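Local coordinates for cytosol aminopeptidase (Staphylococcus aureus subsp. aureus, PDB 3KZW), which probably cleaves N-terminal residues, leucine above all, from peptides as a manganese-dependent leucyl aminopeptidase assembled as a hexamer, at residues Y160-Y165 with N208-V213; G282-D288 with K304-A310; L202-S207 with A311-G315; I483-T489 with G499-M504; T215-A220 with H259-V264. All blocks are in the same frame, centred on the assembly; numbering follows the deposited sequence.

Contact 1 (Y160-Y165 with N208-V213); sequences YEFDHY and NMPPNV
N208, F162 and Y165 join two loops where the N-terminal family region meets the catalytic one: segment 160-165 follows helix 144-157, and segment 208-213 leaves helix 188-208. In the main CH-pi contact N208 CB stands 3.6 Å from the centroid of the F162 ring, 8° off its normal, while H164 ND1 lies over the opposite face. An asparagine suits this place because its methylene packs on the ring while its amide turns to the edge of Y160. There N208 ND2 donates to Y160 OH at 3.2 Å, almost within the amide plane; D205 is the stronger partner of that hydroxyl. M209 SD adds a Met-aromatic contact at the F162 edge, 4.1 Å from F162 CZ. I449 of the second subunit packs on both F162 and P210, so the loops also form part of the subunit interface. P210 CG, of a compact apolar ring, lies over one face of Y165 in a second CH-pi contact. Beyond it, Y165 OH meets both methyls of V213, CG1 at 3.5 Å and CG2 at 3.6 Å.

Contact 2 (G282-D288 with K304-A310); sequences GKGITYD and KFDMCGA
Strand 278-285 meets the start of helix 308-322 through close backbones, with the CA atoms of G282 and A310 4.0 Å apart and those of G284 and M307 4.1 Å apart. Glycines suit this approach: a CB on G282 would run into A310, whose own methyl packs on G284 CA at 3.6 Å. One backbone bond fastens the pair, A310 N to K283 O at 3.2 Å, with the donor above the carbonyl plane. The side chains gather around D306. K283, fully extended, carries NZ to D306 OD2 in a 3.0 Å salt bridge that reaches the oxygen from above the carboxylate plane; NZ is also hydrogen-bonded to T392 O, its strongest partner. D288 OD2 lies 3.4 Å from D306 OD2, the carboxylate planes 20° apart. K295 forms a salt bridge with D288, and N338 binds its other oxygen. No metal is modelled among these acids, so K283 binds D306 directly and D288 faces D306 with none between them. In relatives the lysine at the place of K283 and acids at those of D288, D306, D365 and E367 bind two metals, and the lysine at the place of K295 is catalytic; these residues probably do the same.

Contact 3 (L202-S207 with A311-G315); sequences LARDFS and ANVVG
The F206 ring meets V314 obliquely, F206 CE2 lying 4.2 Å from V314 CG1, and it also forms an edge-to-face pair with F219 of helix 216-226. The second flat group, the amide of N312, reaches back to the other helix: its CB points away, yet OD1 comes within 3.5 Å of A203 CB, while ND2 makes a weak hydrogen bond with F503 O. These groups flank an almost antiparallel packing of helix 188-208 on helix 308-322, at 156° with the axes of the two segments 8.1 Å apart. Small residues allow that approach. A203 CB sits on A311 O, and A311 CB fits between A203 O, F206 CB and S207 OG, the last at 3.6 Å. Next to A203 CB, G315 has only hydrogen where a side chain would be tight. L202 extends the apolar strip, the side chains of L202 and V314 crossing at about a right angle, with L202 CD2 4.2 Å from V314 CG1. The serine in this greasy seam is satisfied within its own helix: with OG anti to the carbonyl carbon (chi1 -58°), S207 donates to A203 O at 3.0 Å, and the same oxygen accepts S207 N. The two helices thus meet here through apolar and van der Waals contact, the polar groups of S207 and A203 being paired inside one helix, so that close fit rather than directional bonding joins them.

Contact 4 (I483-T489 with G499-M504); sequences IAGPATT and GPTGFM. With NA (sodium ion), chain S.
T488 and T489 pair with P500 and G499 in a short antiparallel beta hairpin, and the loop before it, with a type I turn from G485 to T488, folds against the chain after it. T489 and G499 are the hydrogen-bonded pair, each N bonding the other's O at 2.9 Å; the backbone angles of G499 would jam a side chain against the preceding carbonyl. The tight part is around P486 and F503. P486 CB stands 3.5 Å from the F503 ring centroid, 2° off the normal, in a CH-pi contact; proline suits the place because its compact ring sets CB squarely over the flat face of F503. I483 CG2 packs beside it against M504 CG. T501 OG1, set between backbone N and carbonyl carbon (chi1 55°), donates to a lone pair of P486 O at 2.6 Å, while T501 N bonds A487 O. The other side is more open to solvent: T489 and T501 are partly exposed and their side chains meet through methyls alone, and a water bridges A487 O and G502 N. At the turn G485-T488 a sodium ion is held by G485 O at 2.8 Å, T488 OG1 at 2.7 Å and a second water.

Contact 5 (T215-A220 with H259-V264); sequences TPQTFA and HKPRLV
T215 meets H259 through a methyl set by chi1 (65°): with OG1 between backbone N and carbonyl carbon, CG2 swings over the middle of the imidazole, 3.6 Å from the ring centroid. R262 is bent at chi2 (-74°), which folds its guanidinium beside Q217, the amide and guanidinium planes only 6° apart. Q217 CB lies over the guanidinium face and Q217 CG is 3.4 Å from R262 NH2. These groups dress an alpha/beta packing in which helix 216-226 runs nearly along strand 262-269. T215 is the N-cap, and P216 suits the first turn, which needs no backbone N-H from it; P216 CB rests on K260 O. Deeper in, small apolar residues meet, A220 CB against V264 CG2 at 3.8 Å. Q217 NE2 bonds E221. Helix and strand therefore meet by a CH-pi contact of T215 on H259, by Q217 lying over the guanidinium face, and by apolar packing, while R262 gives its NH1 to the carbonyl of P261, just before its strand.

Contacts 2 to 5 lie wholly in the catalytic family region, and contact 1 ties it to the N-terminal one. Helix 188-208 supplies contact 3 and its end opens the loop of contact 1, their centres about 12 Å apart. Contacts 2 and 3 share helix 308-322, about 10 Å between centres. Contacts 2 and 5 pack helices against the same mixed sheet through successive strands, 262-269 and 278-285. Along the chain, contacts 2 and 5 are nested within contact 3, which alternates with contact 1, and contact 4 follows last. Contacts 4 and 5 do not touch, their centres about 22 Å apart. The probable metal centre at contact 2 thus lies amid the other four, with contacts 1 and 2 reaching the second subunit.

Contact 1 (Y160-Y165 with N208-V213)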
# COMPACT_ATOMS: atom_id res chain seq x y z
N TYR A 160 -37.86 -13.91 4.07
CA TYR A 160 -37.68 -12.78 3.17
C TYR A 160 -36.77 -13.12 1.99
O TYR A 160 -35.78 -13.83 2.14
CB TYR A 160 -37.12 -11.58 3.95
CG TYR A 160 -36.76 -10.38 3.10
CD1 TYR A 160 -37.74 -9.48 2.68
CD2 TYR A 160 -35.44 -10.13 2.72
CE1 TYR A 160 -37.42 -8.37 1.91
CE2 TYR A 160 -35.11 -9.03 1.95
CZ TYR A 160 -36.10 -8.15 1.54
OH TYR A 160 -35.78 -7.06 0.78
N GLU A 161 -37.15 -12.63 0.81
CA GLU A 161 -36.29 -12.70 -0.37
C GLU A 161 -36.50 -11.50 -1.28
O GLU A 161 -37.61 -10.99 -1.42
CB GLU A 161 -36.47 -14.02 -1.12
CG GLU A 161 -37.90 -14.36 -1.53
CD GLU A 161 -38.04 -15.74 -2.17
OE1 GLU A 161 -37.16 -16.13 -2.98
OE2 GLU A 161 -39.03 -16.44 -1.87
N PHE A 162 -35.40 -11.04 -1.89
CA PHE A 162 -35.43 -9.93 -2.83
C PHE A 162 -35.06 -10.43 -4.23
O PHE A 162 -33.90 -10.38 -4.65
CB PHE A 162 -34.47 -8.82 -2.37
CG PHE A 162 -34.68 -7.50 -3.06
CD1 PHE A 162 -35.65 -6.61 -2.62
CD2 PHE A 162 -33.89 -7.14 -4.15
CE1 PHE A 162 -35.84 -5.39 -3.25
CE2 PHE A 162 -34.08 -5.92 -4.79
CZ PHE A 162 -35.06 -5.04 -4.34
N ASP A 163 -36.06 -10.95 -4.94
CA ASP A 163 -35.85 -11.56 -6.25
C ASP A 163 -36.54 -10.77 -7.37
O ASP A 163 -36.85 -11.31 -8.44
CB ASP A 163 -36.31 -13.03 -6.25
CG ASP A 163 -37.79 -13.20 -5.90
OD1 ASP A 163 -38.41 -12.26 -5.32
OD2 ASP A 163 -38.35 -14.28 -6.20
N HIS A 164 -36.75 -9.48 -7.13
CA HIS A 164 -37.49 -8.61 -8.04
C HIS A 164 -36.76 -8.33 -9.36
O HIS A 164 -37.38 -8.01 -10.37
CB HIS A 164 -37.85 -7.30 -7.34
CG HIS A 164 -38.77 -7.48 -6.17
ND1 HIS A 164 -38.35 -8.04 -4.98
CD2 HIS A 164 -40.08 -7.17 -6.00
CE1 HIS A 164 -39.37 -8.07 -4.13
NE2 HIS A 164 -40.42 -7.55 -4.73
N TYR A 165 -35.43 -8.47 -9.34
CA TYR A 165 -34.61 -8.23 -10.52
C TYR A 165 -34.09 -9.52 -11.15
O TYR A 165 -33.28 -9.49 -12.08
CB TYR A 165 -33.47 -7.25 -10.20
CG TYR A 165 -33.97 -5.86 -9.90
CD1 TYR A 165 -34.18 -4.94 -10.93
CD2 TYR A 165 -34.25 -5.46 -8.59
CE1 TYR A 165 -34.65 -3.66 -10.67
CE2 TYR A 165 -34.72 -4.18 -8.32
CZ TYR A 165 -34.92 -3.29 -9.36
OH TYR A 165 -35.38 -2.02 -9.10
N ASN A 208 -32.11 -2.96 -0.22
CA ASN A 208 -31.70 -3.85 -1.31
C ASN A 208 -31.83 -3.23 -2.69
O ASN A 208 -31.21 -3.69 -3.65
CB ASN A 208 -32.47 -5.17 -1.25
CG ASN A 208 -31.80 -6.21 -0.37
OD1 ASN A 208 -30.58 -6.40 -0.43
ND2 ASN A 208 -32.60 -6.89 0.44
N MET A 209 -32.63 -2.17 -2.79
CA MET A 209 -32.88 -1.48 -4.05
C MET A 209 -31.58 -0.95 -4.65
O MET A 209 -30.78 -0.35 -3.94
CB MET A 209 -33.85 -0.32 -3.81
CG MET A 209 -34.78 -0.03 -4.96
SD MET A 209 -36.19 -1.15 -4.97
CE MET A 209 -37.22 -0.38 -3.71
N PRO A 210 -31.37 -1.17 -5.97
CA PRO A 210 -30.18 -0.67 -6.66
C PRO A 210 -30.13 0.85 -6.65
O PRO A 210 -31.17 1.50 -6.80
CB PRO A 210 -30.37 -1.18 -8.10
CG PRO A 210 -31.35 -2.27 -8.01
CD PRO A 210 -32.25 -1.93 -6.88
N PRO A 211 -28.92 1.43 -6.48
CA PRO A 211 -28.75 2.88 -6.36
C PRO A 211 -29.12 3.67 -7.62
O PRO A 211 -29.44 4.85 -7.54
CB PRO A 211 -27.26 3.04 -6.05
CG PRO A 211 -26.63 1.81 -6.56
CD PRO A 211 -27.64 0.72 -6.37
N ASN A 212 -29.07 3.02 -8.78
CA ASN A 212 -29.51 3.66 -10.02
C ASN A 212 -31.03 3.68 -10.16
O ASN A 212 -31.58 4.37 -11.03
CB ASN A 212 -28.83 3.04 -11.25
CG ASN A 212 -29.17 1.57 -11.43
OD1 ASN A 212 -29.09 0.78 -10.49
ND2 ASN A 212 -29.52 1.19 -12.64
N VAL A 213 -31.71 2.92 -9.30
CA VAL A 213 -33.18 2.90 -9.24
C VAL A 213 -33.67 3.76 -8.07
O VAL A 213 -34.52 4.64 -8.25
CB VAL A 213 -33.74 1.46 -9.13
CG1 VAL A 213 -35.26 1.47 -9.03
CG2 VAL A 213 -33.30 0.62 -10.33

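Contact 2 (G282-D288 with K304-A310)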
# COMPACT_ATOMS: atom_id res chain seq x y z
N GLY A 282 -32.72 9.75 10.43
CA GLY A 282 -32.09 8.70 9.63
C GLY A 282 -31.18 9.21 8.53
O GLY A 282 -31.53 10.15 7.81
N LYS A 283 -30.01 8.59 8.41
CA LYS A 283 -29.08 8.90 7.33
C LYS A 283 -29.53 8.21 6.05
O LYS A 283 -29.55 6.98 5.96
CB LYS A 283 -27.66 8.46 7.72
CG LYS A 283 -26.62 8.66 6.63
CD LYS A 283 -25.34 7.91 6.97
CE LYS A 283 -24.45 7.78 5.75
NZ LYS A 283 -23.18 7.06 6.03
N GLY A 284 -29.89 9.01 5.05
CA GLY A 284 -30.41 8.49 3.80
C GLY A 284 -29.51 8.70 2.60
O GLY A 284 -29.96 9.16 1.55
N ILE A 285 -28.23 8.35 2.75
CA ILE A 285 -27.30 8.42 1.63
C ILE A 285 -27.54 7.22 0.71
O ILE A 285 -27.14 6.10 1.02
CB ILE A 285 -25.82 8.53 2.08
CG1 ILE A 285 -25.59 9.76 2.96
CG2 ILE A 285 -24.87 8.54 0.87
CD1 ILE A 285 -25.83 11.11 2.28
N THR A 286 -28.22 7.47 -0.41
CA THR A 286 -28.64 6.42 -1.33
C THR A 286 -27.44 5.73 -1.99
O THR A 286 -27.50 4.54 -2.30
CB THR A 286 -29.62 6.95 -2.40
OG1 THR A 286 -29.01 8.02 -3.13
CG2 THR A 286 -30.91 7.44 -1.76
N TYR A 287 -26.37 6.50 -2.21
CA TYR A 287 -25.09 5.93 -2.62
C TYR A 287 -23.92 6.80 -2.18
O TYR A 287 -23.95 8.02 -2.31
CB TYR A 287 -25.02 5.72 -4.13
CG TYR A 287 -23.89 4.80 -4.53
CD1 TYR A 287 -24.04 3.42 -4.47
CD2 TYR A 287 -22.67 5.31 -4.95
CE1 TYR A 287 -23.00 2.58 -4.82
CE2 TYR A 287 -21.63 4.48 -5.31
CZ TYR A 287 -21.80 3.11 -5.25
OH TYR A 287 -20.77 2.27 -5.61
N ASP A 288 -22.89 6.15 -1.66
CA ASP A 288 -21.69 6.83 -1.17
C ASP A 288 -20.46 6.35 -1.94
O ASP A 288 -19.99 5.23 -1.74
CB ASP A 288 -21.53 6.58 0.34
CG ASP A 288 -20.40 7.41 0.96
OD1 ASP A 288 -19.94 8.38 0.33
OD2 ASP A 288 -19.99 7.08 2.10
N LYS A 304 -24.83 0.83 -1.53
CA LYS A 304 -26.26 1.13 -1.63
C LYS A 304 -26.92 1.00 -0.25
O LYS A 304 -28.03 1.49 -0.03
CB LYS A 304 -26.94 0.22 -2.65
CG LYS A 304 -26.97 -1.26 -2.28
CD LYS A 304 -27.79 -2.06 -3.27
CE LYS A 304 -27.78 -3.54 -2.92
NZ LYS A 304 -28.49 -4.36 -3.93
N PHE A 305 -26.21 0.33 0.66
CA PHE A 305 -26.68 0.12 2.03
C PHE A 305 -26.34 1.29 2.96
O PHE A 305 -26.50 1.19 4.18
CB PHE A 305 -26.10 -1.18 2.61
CG PHE A 305 -26.51 -2.42 1.86
CD1 PHE A 305 -27.85 -2.65 1.52
CD2 PHE A 305 -25.57 -3.39 1.53
CE1 PHE A 305 -28.23 -3.80 0.85
CE2 PHE A 305 -25.94 -4.55 0.86
CZ PHE A 305 -27.28 -4.76 0.51
N ASP A 306 -25.89 2.40 2.38
CA ASP A 306 -25.52 3.57 3.18
C ASP A 306 -26.75 4.40 3.57
O ASP A 306 -26.61 5.45 4.21
CB ASP A 306 -24.50 4.43 2.44
CG ASP A 306 -23.46 5.03 3.37
OD1 ASP A 306 -23.00 4.30 4.29
OD2 ASP A 306 -23.10 6.22 3.20
N MET A 307 -27.93 3.93 3.19
CA MET A 307 -29.19 4.57 3.58
C MET A 307 -30.05 3.68 4.48
O MET A 307 -31.23 3.96 4.70
CB MET A 307 -29.98 5.04 2.34
CG MET A 307 -30.02 4.06 1.17
SD MET A 307 -30.90 2.52 1.50
CE MET A 307 -32.59 3.09 1.70
N CYS A 308 -29.45 2.61 5.00
CA CYS A 308 -30.11 1.69 5.93
C CYS A 308 -30.73 2.41 7.13
O CYS A 308 -31.82 2.06 7.59
CB CYS A 308 -29.14 0.61 6.42
SG CYS A 308 -28.88 -0.74 5.24
N GLY A 309 -30.02 3.42 7.63
CA GLY A 309 -30.50 4.23 8.75
C GLY A 309 -31.85 4.86 8.47
O GLY A 309 -32.76 4.78 9.30
N ALA A 310 -31.99 5.48 7.29
CA ALA A 310 -33.25 6.08 6.87
C ALA A 310 -34.33 5.02 6.66
O ALA A 310 -35.48 5.20 7.09
CB ALA A 310 -33.06 6.88 5.60

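Contact 3 (L202-S207 with A311-G315)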
# COMPACT_ATOMS: atom_id res chain seq x y z
N LEU A 202 -39.89 -4.15 4.85
CA LEU A 202 -40.08 -2.89 4.13
C LEU A 202 -38.77 -2.11 4.10
O LEU A 202 -38.40 -1.56 3.06
CB LEU A 202 -41.20 -2.05 4.76
CG LEU A 202 -41.47 -0.67 4.14
CD1 LEU A 202 -42.09 -0.77 2.75
CD2 LEU A 202 -42.35 0.17 5.06
N ALA A 203 -38.09 -2.07 5.24
CA ALA A 203 -36.79 -1.42 5.36
C ALA A 203 -35.75 -2.14 4.49
O ALA A 203 -34.95 -1.49 3.81
CB ALA A 203 -36.35 -1.40 6.82
N ARG A 204 -35.79 -3.47 4.51
CA ARG A 204 -34.92 -4.31 3.70
C ARG A 204 -35.09 -4.05 2.21
O ARG A 204 -34.11 -4.01 1.47
CB ARG A 204 -35.17 -5.78 3.99
CG ARG A 204 -34.53 -6.31 5.25
CD ARG A 204 -35.03 -7.71 5.53
NE ARG A 204 -34.16 -8.44 6.44
CZ ARG A 204 -34.42 -9.65 6.92
NH1 ARG A 204 -35.53 -10.29 6.59
NH2 ARG A 204 -33.56 -10.22 7.75
N ASP A 205 -36.34 -3.88 1.78
CA ASP A 205 -36.66 -3.61 0.37
C ASP A 205 -36.02 -2.32 -0.12
O ASP A 205 -35.44 -2.28 -1.21
CB ASP A 205 -38.17 -3.58 0.15
CG ASP A 205 -38.77 -4.97 -0.01
OD1 ASP A 205 -38.01 -5.96 -0.16
OD2 ASP A 205 -40.02 -5.08 -0.00
N PHE A 206 -36.10 -1.26 0.68
CA PHE A 206 -35.47 0.01 0.36
C PHE A 206 -33.95 -0.13 0.30
O PHE A 206 -33.30 0.45 -0.57
CB PHE A 206 -35.85 1.10 1.37
CG PHE A 206 -37.23 1.66 1.16
CD1 PHE A 206 -37.59 2.24 -0.05
CD2 PHE A 206 -38.17 1.63 2.19
CE1 PHE A 206 -38.87 2.76 -0.24
CE2 PHE A 206 -39.45 2.15 2.02
CZ PHE A 206 -39.80 2.72 0.79
N SER A 207 -33.39 -0.90 1.23
CA SER A 207 -31.95 -1.09 1.32
C SER A 207 -31.39 -1.91 0.16
O SER A 207 -30.34 -1.59 -0.39
CB SER A 207 -31.58 -1.73 2.65
OG SER A 207 -32.02 -0.94 3.74
N ALA A 311 -33.95 3.91 6.03
CA ALA A 311 -34.86 2.80 5.78
C ALA A 311 -35.43 2.22 7.07
O ALA A 311 -36.63 1.95 7.17
CB ALA A 311 -34.16 1.71 4.97
N ASN A 312 -34.57 2.06 8.07
CA ASN A 312 -34.97 1.50 9.36
C ASN A 312 -35.87 2.44 10.18
O ASN A 312 -36.72 1.97 10.94
CB ASN A 312 -33.74 1.06 10.17
CG ASN A 312 -33.04 -0.15 9.55
OD1 ASN A 312 -33.42 -0.63 8.48
ND2 ASN A 312 -32.01 -0.64 10.22
N VAL A 313 -35.70 3.75 10.00
CA VAL A 313 -36.59 4.74 10.61
C VAL A 313 -37.99 4.61 10.02
O VAL A 313 -38.98 4.60 10.75
CB VAL A 313 -36.05 6.19 10.44
CG1 VAL A 313 -37.12 7.23 10.80
CG2 VAL A 313 -34.82 6.41 11.31
N VAL A 314 -38.07 4.48 8.70
CA VAL A 314 -39.33 4.24 8.00
C VAL A 314 -40.00 2.97 8.52
O VAL A 314 -41.21 2.95 8.75
CB VAL A 314 -39.14 4.17 6.45
CG1 VAL A 314 -40.44 3.79 5.75
CG2 VAL A 314 -38.63 5.49 5.91
N GLY A 315 -39.20 1.92 8.73
CA GLY A 315 -39.69 0.66 9.28
C GLY A 315 -40.27 0.79 10.67
O GLY A 315 -41.33 0.24 10.97

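Contact 4 (I483-T489 with G499-M504)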
# COMPACT_ATOMS: atom_id res chain seq x y z
N ILE A 483 -24.63 2.08 13.24
CA ILE A 483 -24.98 0.72 12.83
C ILE A 483 -24.25 0.32 11.54
O ILE A 483 -24.77 -0.47 10.75
CB ILE A 483 -26.52 0.54 12.68
CG1 ILE A 483 -27.11 1.54 11.69
CG2 ILE A 483 -27.20 0.65 14.04
CD1 ILE A 483 -28.49 1.17 11.17
N ALA A 484 -23.05 0.84 11.35
CA ALA A 484 -22.24 0.53 10.17
C ALA A 484 -22.00 -0.97 10.01
O ALA A 484 -21.98 -1.49 8.89
CB ALA A 484 -20.92 1.28 10.22
N GLY A 485 -21.84 -1.65 11.14
CA GLY A 485 -21.60 -3.09 11.14
C GLY A 485 -22.85 -3.93 11.01
O GLY A 485 -23.02 -4.63 10.00
N PRO A 486 -23.74 -3.90 12.03
CA PRO A 486 -24.86 -4.84 12.10
C PRO A 486 -26.04 -4.56 11.17
O PRO A 486 -26.96 -5.38 11.10
CB PRO A 486 -25.30 -4.73 13.57
CG PRO A 486 -24.95 -3.34 13.95
CD PRO A 486 -23.70 -3.00 13.20
N ALA A 487 -26.02 -3.43 10.47
CA ALA A 487 -27.09 -3.08 9.53
C ALA A 487 -27.15 -4.04 8.35
O ALA A 487 -28.19 -4.20 7.71
CB ALA A 487 -26.93 -1.65 9.03
N THR A 488 -26.02 -4.67 8.06
CA THR A 488 -25.92 -5.66 7.00
C THR A 488 -25.17 -6.89 7.49
O THR A 488 -24.33 -6.80 8.38
CB THR A 488 -25.20 -5.11 5.75
OG1 THR A 488 -23.95 -4.53 6.15
CG2 THR A 488 -26.04 -4.05 5.05
N THR A 489 -25.49 -8.04 6.89
CA THR A 489 -24.80 -9.29 7.18
C THR A 489 -24.37 -9.96 5.88
O THR A 489 -25.06 -9.87 4.86
CB THR A 489 -25.69 -10.24 8.04
OG1 THR A 489 -24.94 -11.41 8.39
CG2 THR A 489 -26.96 -10.66 7.30
N GLY A 499 -27.55 -9.52 3.37
CA GLY A 499 -27.99 -8.17 3.07
C GLY A 499 -28.47 -7.45 4.31
O GLY A 499 -28.02 -7.76 5.41
N PRO A 500 -29.39 -6.48 4.13
CA PRO A 500 -29.90 -5.65 5.22
C PRO A 500 -30.60 -6.48 6.28
O PRO A 500 -31.35 -7.41 5.96
CB PRO A 500 -30.88 -4.71 4.52
CG PRO A 500 -31.28 -5.43 3.28
CD PRO A 500 -30.07 -6.18 2.85
N THR A 501 -30.36 -6.14 7.55
CA THR A 501 -30.89 -6.90 8.67
C THR A 501 -32.12 -6.25 9.29
O THR A 501 -32.90 -6.91 9.97
CB THR A 501 -29.83 -7.05 9.78
OG1 THR A 501 -29.35 -5.76 10.17
CG2 THR A 501 -28.66 -7.90 9.30
N GLY A 502 -32.29 -4.95 9.04
CA GLY A 502 -33.34 -4.16 9.68
C GLY A 502 -33.00 -3.90 11.13
O GLY A 502 -33.88 -3.76 11.98
N PHE A 503 -31.70 -3.83 11.41
CA PHE A 503 -31.17 -3.70 12.77
C PHE A 503 -31.73 -2.48 13.50
O PHE A 503 -31.92 -1.42 12.90
CB PHE A 503 -29.64 -3.64 12.74
CG PHE A 503 -29.00 -4.15 14.00
CD1 PHE A 503 -28.87 -5.52 14.23
CD2 PHE A 503 -28.51 -3.26 14.95
CE1 PHE A 503 -28.27 -5.99 15.39
CE2 PHE A 503 -27.91 -3.72 16.12
CZ PHE A 503 -27.79 -5.09 16.34
N MET A 504 -32.00 -2.66 14.80
CA MET A 504 -32.56 -1.63 15.69
C MET A 504 -34.08 -1.56 15.71
O MET A 504 -34.66 -1.16 16.72
CB MET A 504 -31.96 -0.23 15.42
CG MET A 504 -30.48 -0.08 15.75
SD MET A 504 -30.01 -0.60 17.41
CE MET A 504 -31.01 0.50 18.43
NA NA S . -21.69 -4.91 7.59
O HOH W 1 -30.58 -2.92 8.02
O HOH W 2 -21.66 -7.17 6.84

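Contact 5 (T215-A220 with H259-V264)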
# COMPACT_ATOMS: atom_id res chain seq x y z
N THR A 215 -32.99 6.62 -6.03
CA THR A 215 -32.32 7.90 -5.84
C THR A 215 -33.04 8.65 -4.72
O THR A 215 -34.13 8.24 -4.33
CB THR A 215 -32.36 8.73 -7.14
OG1 THR A 215 -33.72 9.07 -7.45
CG2 THR A 215 -31.76 7.94 -8.31
N PRO A 216 -32.44 9.74 -4.20
CA PRO A 216 -33.12 10.53 -3.16
C PRO A 216 -34.55 10.92 -3.53
O PRO A 216 -35.44 10.86 -2.68
CB PRO A 216 -32.24 11.77 -3.04
CG PRO A 216 -30.90 11.30 -3.40
CD PRO A 216 -31.09 10.26 -4.47
N GLN A 217 -34.77 11.30 -4.79
CA GLN A 217 -36.09 11.70 -5.27
C GLN A 217 -37.08 10.53 -5.22
O GLN A 217 -38.16 10.66 -4.64
CB GLN A 217 -36.00 12.26 -6.69
CG GLN A 217 -37.34 12.72 -7.26
CD GLN A 217 -37.28 13.03 -8.75
OE1 GLN A 217 -36.32 13.64 -9.23
NE2 GLN A 217 -38.30 12.61 -9.48
N THR A 218 -36.71 9.40 -5.82
CA THR A 218 -37.59 8.23 -5.90
C THR A 218 -37.81 7.61 -4.53
O THR A 218 -38.87 7.03 -4.27
CB THR A 218 -37.06 7.15 -6.88
OG1 THR A 218 -35.78 6.69 -6.44
CG2 THR A 218 -36.95 7.71 -8.30
N PHE A 219 -36.81 7.73 -3.66
CA PHE A 219 -36.92 7.28 -2.27
C PHE A 219 -37.99 8.08 -1.53
O PHE A 219 -38.83 7.50 -0.84
CB PHE A 219 -35.57 7.38 -1.57
CG PHE A 219 -35.55 6.82 -0.16
CD1 PHE A 219 -36.27 5.67 0.16
CD2 PHE A 219 -34.79 7.43 0.83
CE1 PHE A 219 -36.24 5.15 1.46
CE2 PHE A 219 -34.75 6.91 2.12
CZ PHE A 219 -35.48 5.78 2.43
N ALA A 220 -37.96 9.40 -1.70
CA ALA A 220 -38.97 10.29 -1.14
C ALA A 220 -40.36 9.98 -1.70
O ALA A 220 -41.33 9.88 -0.95
CB ALA A 220 -38.61 11.75 -1.40
N HIS A 259 -28.95 13.45 -9.36
CA HIS A 259 -30.13 13.30 -8.51
C HIS A 259 -29.90 14.06 -7.21
O HIS A 259 -29.24 13.57 -6.29
CB HIS A 259 -30.42 11.82 -8.26
CG HIS A 259 -30.24 10.96 -9.47
ND1 HIS A 259 -31.13 10.96 -10.52
CD2 HIS A 259 -29.27 10.07 -9.80
CE1 HIS A 259 -30.72 10.11 -11.44
NE2 HIS A 259 -29.60 9.56 -11.03
N LYS A 260 -30.47 15.26 -7.14
CA LYS A 260 -30.27 16.19 -6.03
C LYS A 260 -30.91 15.70 -4.72
O LYS A 260 -31.86 14.92 -4.75
CB LYS A 260 -30.80 17.58 -6.39
CG LYS A 260 -30.24 18.16 -7.69
CD LYS A 260 -28.74 18.42 -7.61
CE LYS A 260 -28.19 18.76 -8.98
NZ LYS A 260 -26.71 18.74 -9.00
N PRO A 261 -30.38 16.17 -3.56
CA PRO A 261 -30.84 15.73 -2.24
C PRO A 261 -32.30 16.06 -1.92
O PRO A 261 -32.91 16.91 -2.57
CB PRO A 261 -29.91 16.48 -1.28
CG PRO A 261 -29.40 17.64 -2.05
CD PRO A 261 -29.27 17.13 -3.45
N ARG A 262 -32.85 15.37 -0.92
CA ARG A 262 -34.21 15.59 -0.44
C ARG A 262 -34.22 15.52 1.08
O ARG A 262 -33.39 14.83 1.69
CB ARG A 262 -35.17 14.53 -0.99
CG ARG A 262 -35.37 14.54 -2.51
CD ARG A 262 -36.23 15.71 -2.95
NE ARG A 262 -36.60 15.61 -4.36
CZ ARG A 262 -35.87 16.08 -5.37
NH1 ARG A 262 -34.71 16.70 -5.14
NH2 ARG A 262 -36.29 15.94 -6.61
N LEU A 263 -35.15 16.25 1.70
CA LEU A 263 -35.42 16.08 3.13
C LEU A 263 -36.85 15.60 3.30
O LEU A 263 -37.80 16.25 2.85
CB LEU A 263 -35.20 17.38 3.91
CG LEU A 263 -35.24 17.21 5.43
CD1 LEU A 263 -33.86 16.93 6.00
CD2 LEU A 263 -35.84 18.43 6.09
N VAL A 264 -37.00 14.45 3.96
CA VAL A 264 -38.31 13.84 4.17
C VAL A 264 -38.72 13.94 5.64
O VAL A 264 -37.99 13.48 6.53
CB VAL A 264 -38.33 12.36 3.71
CG1 VAL A 264 -39.73 11.77 3.83
CG2 VAL A 264 -37.84 12.24 2.28